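Local structure of putative Lipoprotein (Shewanella oneidensis, 3U24) at residues W116-Y121 / G161-P166; Q129-N134 / R143-R148; Q336-T341 / D547-H552; V349-P354 / N374-V379. The protein is of unknown function but binds zinc and calcium ions and, as a DUF885 member of the peptidase MA clan, may be a zinc-dependent peptidase-like lipoprotein. One frame throughout, in Å; residues are numbered along the deposited sequence.

Contact 1. Residues W116-Y121 / G161-P166; sequences WDPSSY and GNISQP
Tyr121 and Asn162 both carry CG anti to their carbonyl carbon (chi1 -56° and -81°), and these torsions set the start of two side chains that meet at about a right angle. The contact joins two helix-helix connections of the all-helical part of the DUF885 fold: the 3-10 turn 118-120 before helix 124-131, and the end of helix 152-162. Pro118 and Pro166 cross on the side toward helix 168-179, with Pro118 CG 3.7 Å from Pro166 CB. Ile163 reaches between the proline and the tyrosine; its CD1 lies 3.8 Å from Pro118 CB, and its CG1 is 4.0 Å from Tyr121 CE2. The backbones come close where Trp116 O receives a CA-H...O contact from Pro166 CA at 3.5 Å, while Trp116 NE1 bonds to Phe111 O. Tyr121 OH is hydrogen-bonded to Trp114 O as well as to Asn162, whose ND2 donates to Tyr121 OH over 3.1 Å, the hydroxyl oxygen 13° out of the asparagine amide plane.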
loop_
_atom_site.group_PDB
_atom_site.type_symbol
_atom_site.label_atom_id
_atom_site.label_comp_id
_atom_site.label_asym_id
_atom_site.label_seq_id
_atom_site.Cartn_x
_atom_site.Cartn_y
_atom_site.Cartn_z
ATOM N N TRP A 116 8.437 -19.482 7.377
ATOM C CA TRP A 116 7.414 -19.354 8.400
ATOM C C TRP A 116 6.108 -18.750 7.973
ATOM O O TRP A 116 5.192 -18.626 8.810
ATOM C CB TRP A 116 7.948 -18.611 9.641
ATOM C CG TRP A 116 8.607 -17.271 9.357
ATOM C CD1 TRP A 116 9.971 -17.006 9.224
ATOM C CD2 TRP A 116 7.956 -15.995 9.170
ATOM N NE1 TRP A 116 10.197 -15.698 8.985
ATOM C CE2 TRP A 116 9.029 -15.024 8.925
ATOM C CE3 TRP A 116 6.642 -15.557 9.210
ATOM C CZ2 TRP A 116 8.767 -13.693 8.694
ATOM C CZ3 TRP A 116 6.383 -14.203 8.975
ATOM C CH2 TRP A 116 7.427 -13.292 8.709
ATOM N N ASP A 117 5.968 -18.354 6.711
ATOM C CA ASP A 117 4.684 -17.804 6.209
ATOM C C ASP A 117 4.128 -18.703 5.100
ATOM O O ASP A 117 4.488 -18.541 3.922
ATOM C CB ASP A 117 4.862 -16.394 5.680
ATOM C CG ASP A 117 3.595 -15.836 5.060
ATOM O OD1 ASP A 117 2.533 -16.489 5.051
ATOM O OD2 ASP A 117 3.660 -14.712 4.538
ATOM N N PRO A 118 3.284 -19.674 5.469
ATOM C CA PRO A 118 2.763 -20.567 4.449
ATOM C C PRO A 118 1.832 -19.858 3.501
ATOM O O PRO A 118 1.558 -20.399 2.431
ATOM C CB PRO A 118 2.003 -21.653 5.250
ATOM C CG PRO A 118 2.656 -21.643 6.601
ATOM C CD PRO A 118 3.022 -20.182 6.818
ATOM N N SER A 119 1.362 -18.667 3.846
ATOM C CA SER A 119 0.480 -17.984 2.927
ATOM C C SER A 119 1.216 -17.499 1.677
ATOM O O SER A 119 0.576 -17.180 0.678
ATOM C CB SER A 119 -0.282 -16.837 3.588
ATOM O OG SER A 119 0.536 -15.690 3.703
ATOM N N SER A 120 2.544 -17.442 1.707
ATOM C CA SER A 120 3.285 -17.063 0.500
ATOM C C SER A 120 3.263 -18.173 -0.621
ATOM O O SER A 120 3.655 -17.914 -1.765
ATOM C CB SER A 120 4.707 -16.619 0.882
ATOM O OG SER A 120 5.404 -17.606 1.604
ATOM N N TYR A 121 2.727 -19.362 -0.313
ATOM C CA TYR A 121 2.564 -20.417 -1.284
ATOM C C TYR A 121 1.107 -20.571 -1.699
ATOM O O TYR A 121 0.268 -21.151 -0.989
ATOM C CB TYR A 121 3.102 -21.719 -0.725
ATOM C CG TYR A 121 4.536 -21.601 -0.285
ATOM C CD1 TYR A 121 5.554 -21.749 -1.195
ATOM C CD2 TYR A 121 4.871 -21.299 1.018
ATOM C CE1 TYR A 121 6.864 -21.631 -0.824
ATOM C CE2 TYR A 121 6.183 -21.194 1.409
ATOM C CZ TYR A 121 7.181 -21.383 0.483
ATOM O OH TYR A 121 8.515 -21.289 0.806
ATOM N N GLY A 161 8.053 -28.843 1.676
ATOM C CA GLY A 161 9.484 -29.087 1.969
ATOM C C GLY A 161 10.217 -27.848 2.495
ATOM O O GLY A 161 11.241 -27.976 3.127
ATOM N N ASN A 162 9.702 -26.658 2.241
ATOM C CA ASN A 162 10.337 -25.417 2.710
ATOM C C ASN A 162 9.809 -24.907 4.027
ATOM O O ASN A 162 10.514 -24.281 4.782
ATOM C CB ASN A 162 10.031 -24.266 1.769
ATOM C CG ASN A 162 10.895 -24.236 0.567
ATOM O OD1 ASN A 162 11.889 -24.969 0.456
ATOM N ND2 ASN A 162 10.556 -23.299 -0.351
ATOM N N ILE A 163 8.529 -25.077 4.248
ATOM C CA ILE A 163 7.899 -24.515 5.425
ATOM C C ILE A 163 8.525 -25.135 6.667
ATOM O O ILE A 163 8.717 -26.336 6.720
ATOM C CB ILE A 163 6.389 -24.734 5.421
ATOM C CG1 ILE A 163 5.758 -23.888 4.294
ATOM C CG2 ILE A 163 5.813 -24.393 6.788
ATOM C CD1 ILE A 163 4.363 -24.295 3.888
ATOM N N SER A 164 8.827 -24.320 7.665
ATOM C CA SER A 164 9.448 -24.805 8.880
ATOM C C SER A 164 9.176 -23.829 10.020
ATOM O O SER A 164 9.449 -22.647 9.872
ATOM C CB SER A 164 10.963 -24.912 8.643
ATOM O OG SER A 164 11.622 -25.164 9.864
ATOM N N GLN A 165 8.653 -24.338 11.133
ATOM C CA GLN A 165 8.238 -23.530 12.279
ATOM C C GLN A 165 7.366 -22.369 11.860
ATOM O O GLN A 165 7.707 -21.228 12.096
ATOM C CB GLN A 165 9.436 -23.001 13.076
ATOM C CG GLN A 165 10.318 -24.104 13.626
ATOM C CD GLN A 165 9.566 -25.008 14.559
ATOM O OE1 GLN A 165 8.938 -24.552 15.556
ATOM N NE2 GLN A 165 9.572 -26.304 14.235
ATOM N N PRO A 166 6.224 -22.661 11.259
ATOM C CA PRO A 166 5.400 -21.547 10.798
ATOM C C PRO A 166 4.677 -20.884 11.929
ATOM O O PRO A 166 4.524 -21.479 12.977
ATOM C CB PRO A 166 4.380 -22.212 9.862
ATOM C CG PRO A 166 4.292 -23.636 10.343
ATOM C CD PRO A 166 5.668 -23.968 10.887
#

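Contact 2. Residues Q129-N134 / R143-R148. With ZN (zinc ion), chain B; EDO (1,2-ethanediol), chain P.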
loop_
_atom_site.group_PDB
_atom_site.type_symbol
_atom_site.label_atom_id
_atom_site.label_comp_id
_atom_site.label_asym_id
_atom_site.label_seq_id
_atom_site.Cartn_x
_atom_site.Cartn_y
_atom_site.Cartn_z
ATOM N N GLN A 129 -4.579 -13.440 -12.635
ATOM C CA GLN A 129 -4.057 -12.382 -13.502
ATOM C C GLN A 129 -4.111 -12.766 -14.965
ATOM O O GLN A 129 -4.258 -11.890 -15.799
ATOM C CB GLN A 129 -2.590 -12.038 -13.260
ATOM C CG GLN A 129 -2.259 -11.453 -11.916
ATOM C CD GLN A 129 -2.772 -10.035 -11.699
ATOM O OE1 GLN A 129 -2.466 -9.104 -12.457
ATOM N NE2 GLN A 129 -3.507 -9.861 -10.615
ATOM N N ILE A 130 -3.879 -14.027 -15.298
ATOM C CA ILE A 130 -3.938 -14.436 -16.703
ATOM C C ILE A 130 -5.408 -14.461 -17.151
ATOM O O ILE A 130 -5.762 -13.845 -18.136
ATOM C CB ILE A 130 -3.274 -15.797 -16.923
ATOM C CG1 ILE A 130 -1.745 -15.688 -16.713
ATOM C CG2 ILE A 130 -3.560 -16.303 -18.318
ATOM C CD1 ILE A 130 -1.025 -16.971 -16.274
ATOM N N ILE A 131 -6.261 -15.119 -16.371
ATOM C CA ILE A 131 -7.622 -15.433 -16.777
ATOM C C ILE A 131 -8.512 -14.190 -16.847
ATOM O O ILE A 131 -9.306 -14.024 -17.777
ATOM C CB ILE A 131 -8.251 -16.459 -15.787
ATOM C CG1 ILE A 131 -7.516 -17.817 -15.884
ATOM C CG2 ILE A 131 -9.761 -16.655 -16.056
ATOM C CD1 ILE A 131 -7.771 -18.762 -14.701
ATOM N N ASN A 132 -8.345 -13.307 -15.880
ATOM C CA ASN A 132 -9.245 -12.191 -15.714
ATOM C C ASN A 132 -9.025 -10.988 -16.655
ATOM O O ASN A 132 -9.764 -10.034 -16.555
ATOM C CB ASN A 132 -9.302 -11.777 -14.236
ATOM C CG ASN A 132 -9.896 -12.865 -13.353
ATOM O OD1 ASN A 132 -10.524 -13.796 -13.829
ATOM N ND2 ASN A 132 -9.707 -12.740 -12.063
ATOM N N GLU A 133 -8.099 -11.075 -17.598
ATOM C CA GLU A 133 -8.018 -10.138 -18.741
ATOM C C GLU A 133 -8.941 -10.534 -19.888
ATOM O O GLU A 133 -8.541 -11.203 -20.891
ATOM C CB GLU A 133 -6.628 -10.056 -19.269
ATOM C CG GLU A 133 -5.708 -9.642 -18.186
ATOM C CD GLU A 133 -4.356 -9.284 -18.704
ATOM O OE1 GLU A 133 -3.950 -9.776 -19.785
ATOM O OE2 GLU A 133 -3.702 -8.496 -17.978
ATOM N N ASN A 134 -10.180 -10.075 -19.749
ATOM C CA ASN A 134 -11.216 -10.443 -20.690
ATOM C C ASN A 134 -11.045 -9.761 -22.057
ATOM O O ASN A 134 -11.750 -10.105 -23.008
ATOM C CB ASN A 134 -12.619 -10.257 -20.061
ATOM C CG ASN A 134 -12.948 -8.800 -19.737
ATOM O OD1 ASN A 134 -12.152 -7.879 -20.024
ATOM N ND2 ASN A 134 -14.139 -8.578 -19.136
ATOM N N ARG A 143 -4.138 -21.309 -23.225
ATOM C CA ARG A 143 -2.919 -22.057 -23.482
ATOM C C ARG A 143 -1.869 -21.728 -22.430
ATOM O O ARG A 143 -1.095 -22.609 -22.046
ATOM C CB ARG A 143 -2.373 -21.791 -24.871
ATOM C CG ARG A 143 -3.183 -22.506 -25.942
ATOM C CD ARG A 143 -2.759 -22.198 -27.385
ATOM N NE ARG A 143 -3.539 -23.038 -28.293
ATOM C CZ ARG A 143 -4.276 -22.596 -29.318
ATOM N NH1 ARG A 143 -4.316 -21.318 -29.652
ATOM N NH2 ARG A 143 -4.964 -23.457 -30.046
ATOM N N SER A 144 -1.840 -20.471 -21.965
ATOM C CA SER A 144 -0.947 -20.109 -20.865
ATOM C C SER A 144 -1.319 -20.870 -19.588
ATOM O O SER A 144 -0.450 -21.427 -18.889
ATOM C CB SER A 144 -0.928 -18.587 -20.615
ATOM O OG SER A 144 -0.225 -17.946 -21.676
ATOM N N VAL A 145 -2.603 -20.901 -19.292
ATOM C CA VAL A 145 -3.106 -21.624 -18.134
ATOM C C VAL A 145 -2.848 -23.151 -18.290
ATOM O O VAL A 145 -2.426 -23.833 -17.340
ATOM C CB VAL A 145 -4.619 -21.377 -17.983
ATOM C CG1 VAL A 145 -5.220 -22.322 -16.950
ATOM C CG2 VAL A 145 -4.851 -19.921 -17.616
ATOM N N LEU A 146 -3.099 -23.665 -19.503
ATOM C CA LEU A 146 -2.830 -25.072 -19.776
ATOM C C LEU A 146 -1.383 -25.424 -19.351
ATOM O O LEU A 146 -1.200 -26.353 -18.587
ATOM C CB LEU A 146 -3.116 -25.439 -21.254
ATOM C CG LEU A 146 -2.897 -26.867 -21.765
ATOM C CD1 LEU A 146 -3.742 -27.851 -20.963
ATOM C CD2 LEU A 146 -3.251 -26.923 -23.244
ATOM N N ALA A 147 -0.397 -24.617 -19.774
ATOM C CA ALA A 147 1.014 -24.866 -19.487
ATOM C C ALA A 147 1.329 -24.607 -18.018
ATOM O O ALA A 147 2.093 -25.355 -17.380
ATOM C CB ALA A 147 1.948 -24.027 -20.423
ATOM N N ARG A 148 0.737 -23.561 -17.459
ATOM C CA ARG A 148 1.044 -23.179 -16.078
ATOM C C ARG A 148 0.561 -24.206 -15.036
ATOM O O ARG A 148 1.088 -24.277 -13.925
ATOM C CB ARG A 148 0.480 -21.773 -15.801
ATOM C CG ARG A 148 0.964 -21.075 -14.531
ATOM C CD ARG A 148 0.223 -19.751 -14.281
ATOM N NE ARG A 148 0.800 -19.033 -13.154
ATOM C CZ ARG A 148 1.849 -18.214 -13.263
ATOM N NH1 ARG A 148 2.404 -17.958 -14.468
ATOM N NH2 ARG A 148 2.341 -17.631 -12.173
HETATM ZN ZN ZN B . -1.843 -7.975 -18.901
HETATM C C1 EDO P . 1.657 -16.491 -7.845
HETATM O O1 EDO P . 0.338 -16.998 -7.577
HETATM C C2 EDO P . 2.725 -17.600 -7.932
HETATM O O2 EDO P . 2.561 -18.302 -9.163
HETATM O O HOH W 1 -2.045 -8.120 -21.158
HETATM O O HOH W 2 -1.622 -8.333 -17.001
HETATM O O HOH W 3 -1.244 -6.194 -20.494
#
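Ile130 and Val145 mark the nearest backbone approach, their CA atoms 7.4 Å apart, between the last turn of helix 124-131 and the helical segment 143-148. The 129-134 backbone leaves the helix after Ile131, whereas Arg143 to Arg148 remain helical throughout. Ile130 has CG2 anti to its backbone N and CG1 anti to its carbonyl carbon (chi1 -69°), and the two branches meet different residues. CG2 of Ile130 lies 3.9 Å from Val145 CG2 and also touches Ser144 CB, while Ile130 CD1 presses against Arg148 CD at 3.6 Å. Ile131 crosses Val145 at about a right angle, its CG1 3.8 Å from Val145 CG2, so that one valine methyl group serves both isoleucines. This is apolar packing of two consecutive helices of a helix-loop-helix unit, continued by Leu45 against Ile130 and by Phe206 of helix 200-234 against Val145. The Arg148 chain is extended from CG to NE, and its guanidinium bonds to Asp53 O through NH1 and to Thr42 OG1 through NH2. A 1,2-ethanediol, probably from the crystallisation liquor, accepts from Arg148 NH2 at 3.1 Å through O2. Just beyond the helix end, Glu133 OE2 binds zinc at 2.1 Å together with His50 and three waters; water 1 also donates to Glu133 OE1 over 2.9 Å.

Contact 3. Residues Q336-T341 / D547-H552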
loop_
_atom_site.group_PDB
_atom_site.type_symbol
_atom_site.label_atom_id
_atom_site.label_comp_id
_atom_site.label_asym_id
_atom_site.label_seq_id
_atom_site.Cartn_x
_atom_site.Cartn_y
_atom_site.Cartn_z
ATOM N N GLN A 336 -5.901 29.863 -6.162
ATOM C CA GLN A 336 -5.984 31.129 -5.475
ATOM C C GLN A 336 -4.815 31.311 -4.507
ATOM O O GLN A 336 -4.244 32.377 -4.450
ATOM C CB GLN A 336 -7.301 31.267 -4.719
ATOM C CG GLN A 336 -8.484 31.591 -5.619
ATOM C CD GLN A 336 -8.443 32.994 -6.212
ATOM O OE1 GLN A 336 -8.022 33.953 -5.574
ATOM N NE2 GLN A 336 -8.921 33.118 -7.422
ATOM N N LYS A 337 -4.437 30.254 -3.796
ATOM C CA LYS A 337 -3.416 30.355 -2.748
ATOM C C LYS A 337 -2.011 30.058 -3.258
ATOM O O LYS A 337 -1.046 30.080 -2.492
ATOM C CB LYS A 337 -3.763 29.404 -1.582
ATOM C CG LYS A 337 -5.105 29.727 -0.939
ATOM C CD LYS A 337 -5.002 30.935 -0.036
ATOM C CE LYS A 337 -6.369 31.531 0.302
ATOM N NZ LYS A 337 -6.170 32.499 1.422
ATOM N N ASN A 338 -1.888 29.767 -4.550
ATOM C CA ASN A 338 -0.583 29.505 -5.132
ATOM C C ASN A 338 0.174 28.372 -4.491
ATOM O O ASN A 338 1.365 28.474 -4.245
ATOM C CB ASN A 338 0.284 30.754 -5.035
ATOM C CG ASN A 338 0.057 31.654 -6.189
ATOM O OD1 ASN A 338 0.122 31.205 -7.342
ATOM N ND2 ASN A 338 -0.224 32.902 -5.915
ATOM N N ILE A 339 -0.515 27.278 -4.242
ATOM C CA ILE A 339 0.074 26.153 -3.574
ATOM C C ILE A 339 0.929 25.298 -4.550
ATOM O O ILE A 339 2.034 24.903 -4.223
ATOM C CB ILE A 339 -1.056 25.390 -2.912
ATOM C CG1 ILE A 339 -1.547 26.252 -1.731
ATOM C CG2 ILE A 339 -0.607 23.982 -2.522
ATOM C CD1 ILE A 339 -2.678 25.638 -0.926
ATOM N N VAL A 340 0.436 25.073 -5.760
ATOM C CA VAL A 340 1.147 24.248 -6.740
ATOM C C VAL A 340 0.481 24.459 -8.100
ATOM O O VAL A 340 -0.710 24.621 -8.161
ATOM C CB VAL A 340 1.103 22.746 -6.325
ATOM C CG1 VAL A 340 -0.286 22.186 -6.538
ATOM C CG2 VAL A 340 2.125 21.934 -7.075
ATOM N N THR A 341 1.233 24.496 -9.186
ATOM C CA THR A 341 0.631 24.639 -10.514
ATOM C C THR A 341 -0.186 23.395 -10.849
ATOM O O THR A 341 0.326 22.285 -10.804
ATOM C CB THR A 341 1.701 24.830 -11.617
ATOM O OG1 THR A 341 2.540 25.942 -11.294
ATOM C CG2 THR A 341 1.045 25.054 -13.039
ATOM N N ASP A 547 9.863 29.999 -1.167
ATOM C CA ASP A 547 8.606 30.052 -1.875
ATOM C C ASP A 547 7.890 28.685 -1.793
ATOM O O ASP A 547 8.361 27.702 -2.367
ATOM C CB ASP A 547 8.800 30.459 -3.333
ATOM C CG ASP A 547 7.463 30.542 -4.065
ATOM O OD1 ASP A 547 6.675 31.481 -3.803
ATOM O OD2 ASP A 547 7.150 29.639 -4.849
ATOM N N LEU A 548 6.755 28.641 -1.110
ATOM C CA LEU A 548 6.022 27.383 -0.960
ATOM C C LEU A 548 5.745 26.642 -2.285
ATOM O O LEU A 548 6.009 25.428 -2.406
ATOM C CB LEU A 548 4.708 27.573 -0.164
ATOM C CG LEU A 548 4.002 26.265 0.223
ATOM C CD1 LEU A 548 4.917 25.448 1.125
ATOM C CD2 LEU A 548 2.644 26.522 0.885
ATOM N N LYS A 549 5.243 27.360 -3.279
ATOM C CA LYS A 549 4.920 26.746 -4.564
ATOM C C LYS A 549 6.142 26.129 -5.265
ATOM O O LYS A 549 6.062 25.017 -5.804
ATOM C CB LYS A 549 4.255 27.779 -5.454
ATOM C CG LYS A 549 3.747 27.281 -6.792
ATOM C CD LYS A 549 3.193 28.455 -7.566
ATOM C CE LYS A 549 2.220 28.031 -8.634
ATOM N NZ LYS A 549 1.614 29.268 -9.217
ATOM N N ALA A 550 7.264 26.846 -5.242
ATOM C CA ALA A 550 8.526 26.364 -5.850
ATOM C C ALA A 550 9.030 25.175 -5.068
ATOM O O ALA A 550 9.584 24.258 -5.626
ATOM C CB ALA A 550 9.625 27.475 -5.883
ATOM N N PHE A 551 8.848 25.186 -3.760
ATOM C CA PHE A 551 9.234 24.014 -2.977
ATOM C C PHE A 551 8.459 22.777 -3.433
ATOM O O PHE A 551 9.035 21.731 -3.737
ATOM C CB PHE A 551 9.050 24.256 -1.480
ATOM C CG PHE A 551 9.258 23.014 -0.646
ATOM C CD1 PHE A 551 10.524 22.594 -0.329
ATOM C CD2 PHE A 551 8.184 22.279 -0.192
ATOM C CE1 PHE A 551 10.716 21.460 0.437
ATOM C CE2 PHE A 551 8.362 21.144 0.570
ATOM C CZ PHE A 551 9.642 20.749 0.885
ATOM N N HIS A 552 7.149 22.931 -3.523
ATOM C CA HIS A 552 6.268 21.833 -3.897
ATOM C C HIS A 552 6.601 21.287 -5.239
ATOM O O HIS A 552 6.693 20.072 -5.406
ATOM C CB HIS A 552 4.792 22.245 -3.842
ATOM C CG HIS A 552 4.234 22.384 -2.432
ATOM N ND1 HIS A 552 3.179 23.187 -2.146
ATOM C CD2 HIS A 552 4.626 21.796 -1.218
ATOM C CE1 HIS A 552 2.921 23.134 -0.810
ATOM N NE2 HIS A 552 3.797 22.272 -0.243
#
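His552 ND1 donates to Ile339 O at 2.9 Å and 168°, a nearly straight bond with the oxygen close to the imidazole plane but with the donor 36° out of the carbonyl plane. On the far side of the ring, His552 NE2 bonds to Tyr444 OH, so polar partners at both nitrogens hold the ring's rotation. The same Ile339 O receives a CA-H...O contact from Lys549 CA at 3.4 Å. Lys549, extended beyond CG, sends NZ to Asn338 OD1 at 3.1 Å, its CE passing 3.4 Å from Thr341 OG1, which bonds to Glu553. Two helix ends meet here: Asn338, with positive phi, closes helix 319-337 in a Schellman motif, while Asp547 is the N-cap of helix 548-555, its OD2 accepting from Ala550 N. Further out, Ile339 CG2 lies 3.9 Å from His552 ND1 and Val340 CG2 is 4.2 Å from His552 CB. Met448 of helix 435-451 touches both Ile339 and His552.

Contact 4. Residues V349-P354 / N374-V379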
loop_
_atom_site.group_PDB
_atom_site.type_symbol
_atom_site.label_atom_id
_atom_site.label_comp_id
_atom_site.label_asym_id
_atom_site.label_seq_id
_atom_site.Cartn_x
_atom_site.Cartn_y
_atom_site.Cartn_z
ATOM N N VAL A 349 -11.473 12.781 -13.849
ATOM C CA VAL A 349 -12.793 12.224 -14.069
ATOM C C VAL A 349 -13.254 11.400 -12.875
ATOM O O VAL A 349 -12.672 10.354 -12.588
ATOM C CB VAL A 349 -12.814 11.282 -15.293
ATOM C CG1 VAL A 349 -14.214 10.665 -15.443
ATOM C CG2 VAL A 349 -12.366 12.031 -16.555
ATOM N N VAL A 350 -14.317 11.833 -12.202
ATOM C CA VAL A 350 -14.821 11.048 -11.099
ATOM C C VAL A 350 -15.716 10.023 -11.704
ATOM O O VAL A 350 -16.523 10.345 -12.548
ATOM C CB VAL A 350 -15.630 11.857 -10.090
ATOM C CG1 VAL A 350 -16.027 10.960 -8.929
ATOM C CG2 VAL A 350 -14.826 13.041 -9.589
ATOM N N ARG A 351 -15.552 8.779 -11.283
ATOM C CA ARG A 351 -16.397 7.697 -11.749
ATOM C C ARG A 351 -16.797 6.845 -10.571
ATOM O O ARG A 351 -16.058 6.685 -9.596
ATOM C CB ARG A 351 -15.699 6.830 -12.817
ATOM C CG ARG A 351 -15.347 5.401 -12.384
ATOM C CD ARG A 351 -14.578 4.641 -13.458
ATOM N NE ARG A 351 -13.553 3.768 -12.878
ATOM C CZ ARG A 351 -12.627 3.107 -13.576
ATOM N NH1 ARG A 351 -11.723 2.367 -12.936
ATOM N NH2 ARG A 351 -12.589 3.180 -14.903
ATOM N N GLU A 352 -17.978 6.274 -10.717
ATOM C CA GLU A 352 -18.563 5.414 -9.725
ATOM C C GLU A 352 -17.813 4.054 -9.808
ATOM O O GLU A 352 -17.782 3.421 -10.870
ATOM C CB GLU A 352 -20.128 5.358 -9.884
ATOM C CG GLU A 352 -20.804 5.932 -11.168
ATOM C CD GLU A 352 -21.019 7.484 -11.277
ATOM O OE1 GLU A 352 -20.224 8.110 -12.021
ATOM O OE2 GLU A 352 -21.993 8.092 -10.719
ATOM N N THR A 353 -17.179 3.652 -8.698
ATOM C CA THR A 353 -16.192 2.550 -8.682
ATOM C C THR A 353 -16.747 1.294 -9.289
ATOM O O THR A 353 -17.813 0.851 -8.878
ATOM C CB THR A 353 -15.747 2.107 -7.259
ATOM O OG1 THR A 353 -15.273 3.223 -6.497
ATOM C CG2 THR A 353 -14.630 1.040 -7.343
ATOM N N PRO A 354 -16.024 0.707 -10.259
ATOM C CA PRO A 354 -16.381 -0.644 -10.716
ATOM C C PRO A 354 -15.825 -1.755 -9.801
ATOM O O PRO A 354 -14.638 -1.729 -9.428
ATOM C CB PRO A 354 -15.775 -0.723 -12.129
ATOM C CG PRO A 354 -15.356 0.674 -12.480
ATOM C CD PRO A 354 -15.078 1.362 -11.177
ATOM N N ASN A 374 -6.709 4.884 -19.078
ATOM C CA ASN A 374 -6.984 6.226 -18.569
ATOM C C ASN A 374 -6.880 6.286 -17.025
ATOM O O ASN A 374 -6.803 5.241 -16.369
ATOM C CB ASN A 374 -8.371 6.656 -19.053
ATOM C CG ASN A 374 -8.497 8.155 -19.198
ATOM O OD1 ASN A 374 -7.501 8.880 -19.158
ATOM N ND2 ASN A 374 -9.733 8.633 -19.364
ATOM N N THR A 375 -6.858 7.498 -16.461
ATOM C CA THR A 375 -6.782 7.696 -15.002
ATOM C C THR A 375 -8.099 8.201 -14.471
ATOM O O THR A 375 -8.579 9.213 -14.945
ATOM C CB THR A 375 -5.686 8.730 -14.604
ATOM O OG1 THR A 375 -4.421 8.338 -15.158
ATOM C CG2 THR A 375 -5.550 8.831 -13.068
ATOM N N TYR A 376 -8.660 7.515 -13.475
ATOM C CA TYR A 376 -9.910 7.931 -12.806
ATOM C C TYR A 376 -9.831 8.087 -11.269
ATOM O O TYR A 376 -8.983 7.496 -10.612
ATOM C CB TYR A 376 -11.013 6.898 -13.057
ATOM C CG TYR A 376 -11.185 6.492 -14.488
ATOM C CD1 TYR A 376 -12.067 7.178 -15.328
ATOM C CD2 TYR A 376 -10.483 5.404 -15.012
ATOM C CE1 TYR A 376 -12.232 6.797 -16.653
ATOM C CE2 TYR A 376 -10.646 5.018 -16.341
ATOM C CZ TYR A 376 -11.517 5.716 -17.153
ATOM O OH TYR A 376 -11.661 5.343 -18.470
ATOM N N TYR A 377 -10.784 8.836 -10.710
ATOM C CA TYR A 377 -11.062 8.835 -9.275
ATOM C C TYR A 377 -12.272 7.931 -9.030
ATOM O O TYR A 377 -13.420 8.323 -9.280
ATOM C CB TYR A 377 -11.334 10.263 -8.799
ATOM C CG TYR A 377 -11.401 10.517 -7.302
ATOM C CD1 TYR A 377 -10.948 9.597 -6.372
ATOM C CD2 TYR A 377 -11.856 11.736 -6.830
ATOM C CE1 TYR A 377 -10.995 9.868 -5.014
ATOM C CE2 TYR A 377 -11.894 12.033 -5.484
ATOM C CZ TYR A 377 -11.462 11.102 -4.574
ATOM O OH TYR A 377 -11.540 11.394 -3.239
ATOM N N ASN A 378 -11.989 6.719 -8.563
ATOM C CA ASN A 378 -12.996 5.726 -8.193
ATOM C C ASN A 378 -13.644 6.073 -6.852
ATOM O O ASN A 378 -12.997 6.027 -5.815
ATOM C CB ASN A 378 -12.370 4.337 -8.087
ATOM C CG ASN A 378 -11.814 3.846 -9.402
ATOM O OD1 ASN A 378 -12.452 3.977 -10.442
ATOM N ND2 ASN A 378 -10.612 3.272 -9.365
ATOM N N VAL A 379 -14.921 6.424 -6.885
ATOM C CA VAL A 379 -15.660 6.777 -5.684
ATOM C C VAL A 379 -16.840 5.826 -5.660
ATOM O O VAL A 379 -17.637 5.836 -6.607
ATOM C CB VAL A 379 -16.171 8.219 -5.780
ATOM C CG1 VAL A 379 -17.188 8.502 -4.689
ATOM C CG2 VAL A 379 -15.002 9.195 -5.696
#
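Arg351 lays its guanidinium on the ring of Tyr376, the planes 23° apart and the centres separated by 4.0 Å. The overlap is off-centre: Arg351 NH2 sits over the rim, 3.0 Å from Tyr376 CE2, while Arg351 CD makes a CH-pi contact over the ring. In this cation-pi stack, Pro354 CG covers the opposite guanidinium face, although Pro354 is poorly ordered. Asn378 OD1 grips the group at its edge, taking a 2.7 Å bond from Arg351 NE and a weak one from Arg351 NH1, with the amide tilted 17° from the guanidinium. On the other face of the sheet Val350 CG1 meets Val379 CG2 at 3.8 Å, and Val379 CG2 in turn lies over the centre of the Tyr377 ring, whose OH bonds to Asn406 OD1. Arg324 of helix 319-337 pairs with Glu352. Beneath these side chains the backbone ladder pairs the strands in parallel: Tyr377 N donates to Val349 O, Arg351 N to Tyr377 O at 3.0 Å, Val379 N to Arg351 O, and Thr353 N to Val379 O. The arrangement is a parallel strand pair within a small mixed three-stranded sheet, where strand 376-379 runs between 349-352 and antiparallel 362-364, with Tyr377 beside Glu409, the neighbour in sequence of zinc ligand His408.

Along the chain, contact 2 falls between the two segments of contact 1, and contact 4 likewise lies between those of contact 3; the first pair ends before the second begins. Contacts 1 and 2 belong to the N-terminal helices, with centres 26 Å apart, and are connected through consecutive helices 138-148 and 152-162. The centres of contacts 1 and 3 are about 50 Å apart, on opposite sides of the chain's centre. Contact 4, on the only sheet, has its centre about 27 Å from those of contacts 2 and 3; helix 319-337 ends in contact 3, and the chain then passes to strand 349-352. Zinc is bound at contact 2 by Glu133, and the His408-His414-Glu439 zinc site lies near contact 4, whereas contact 3 is remote from the metal sites.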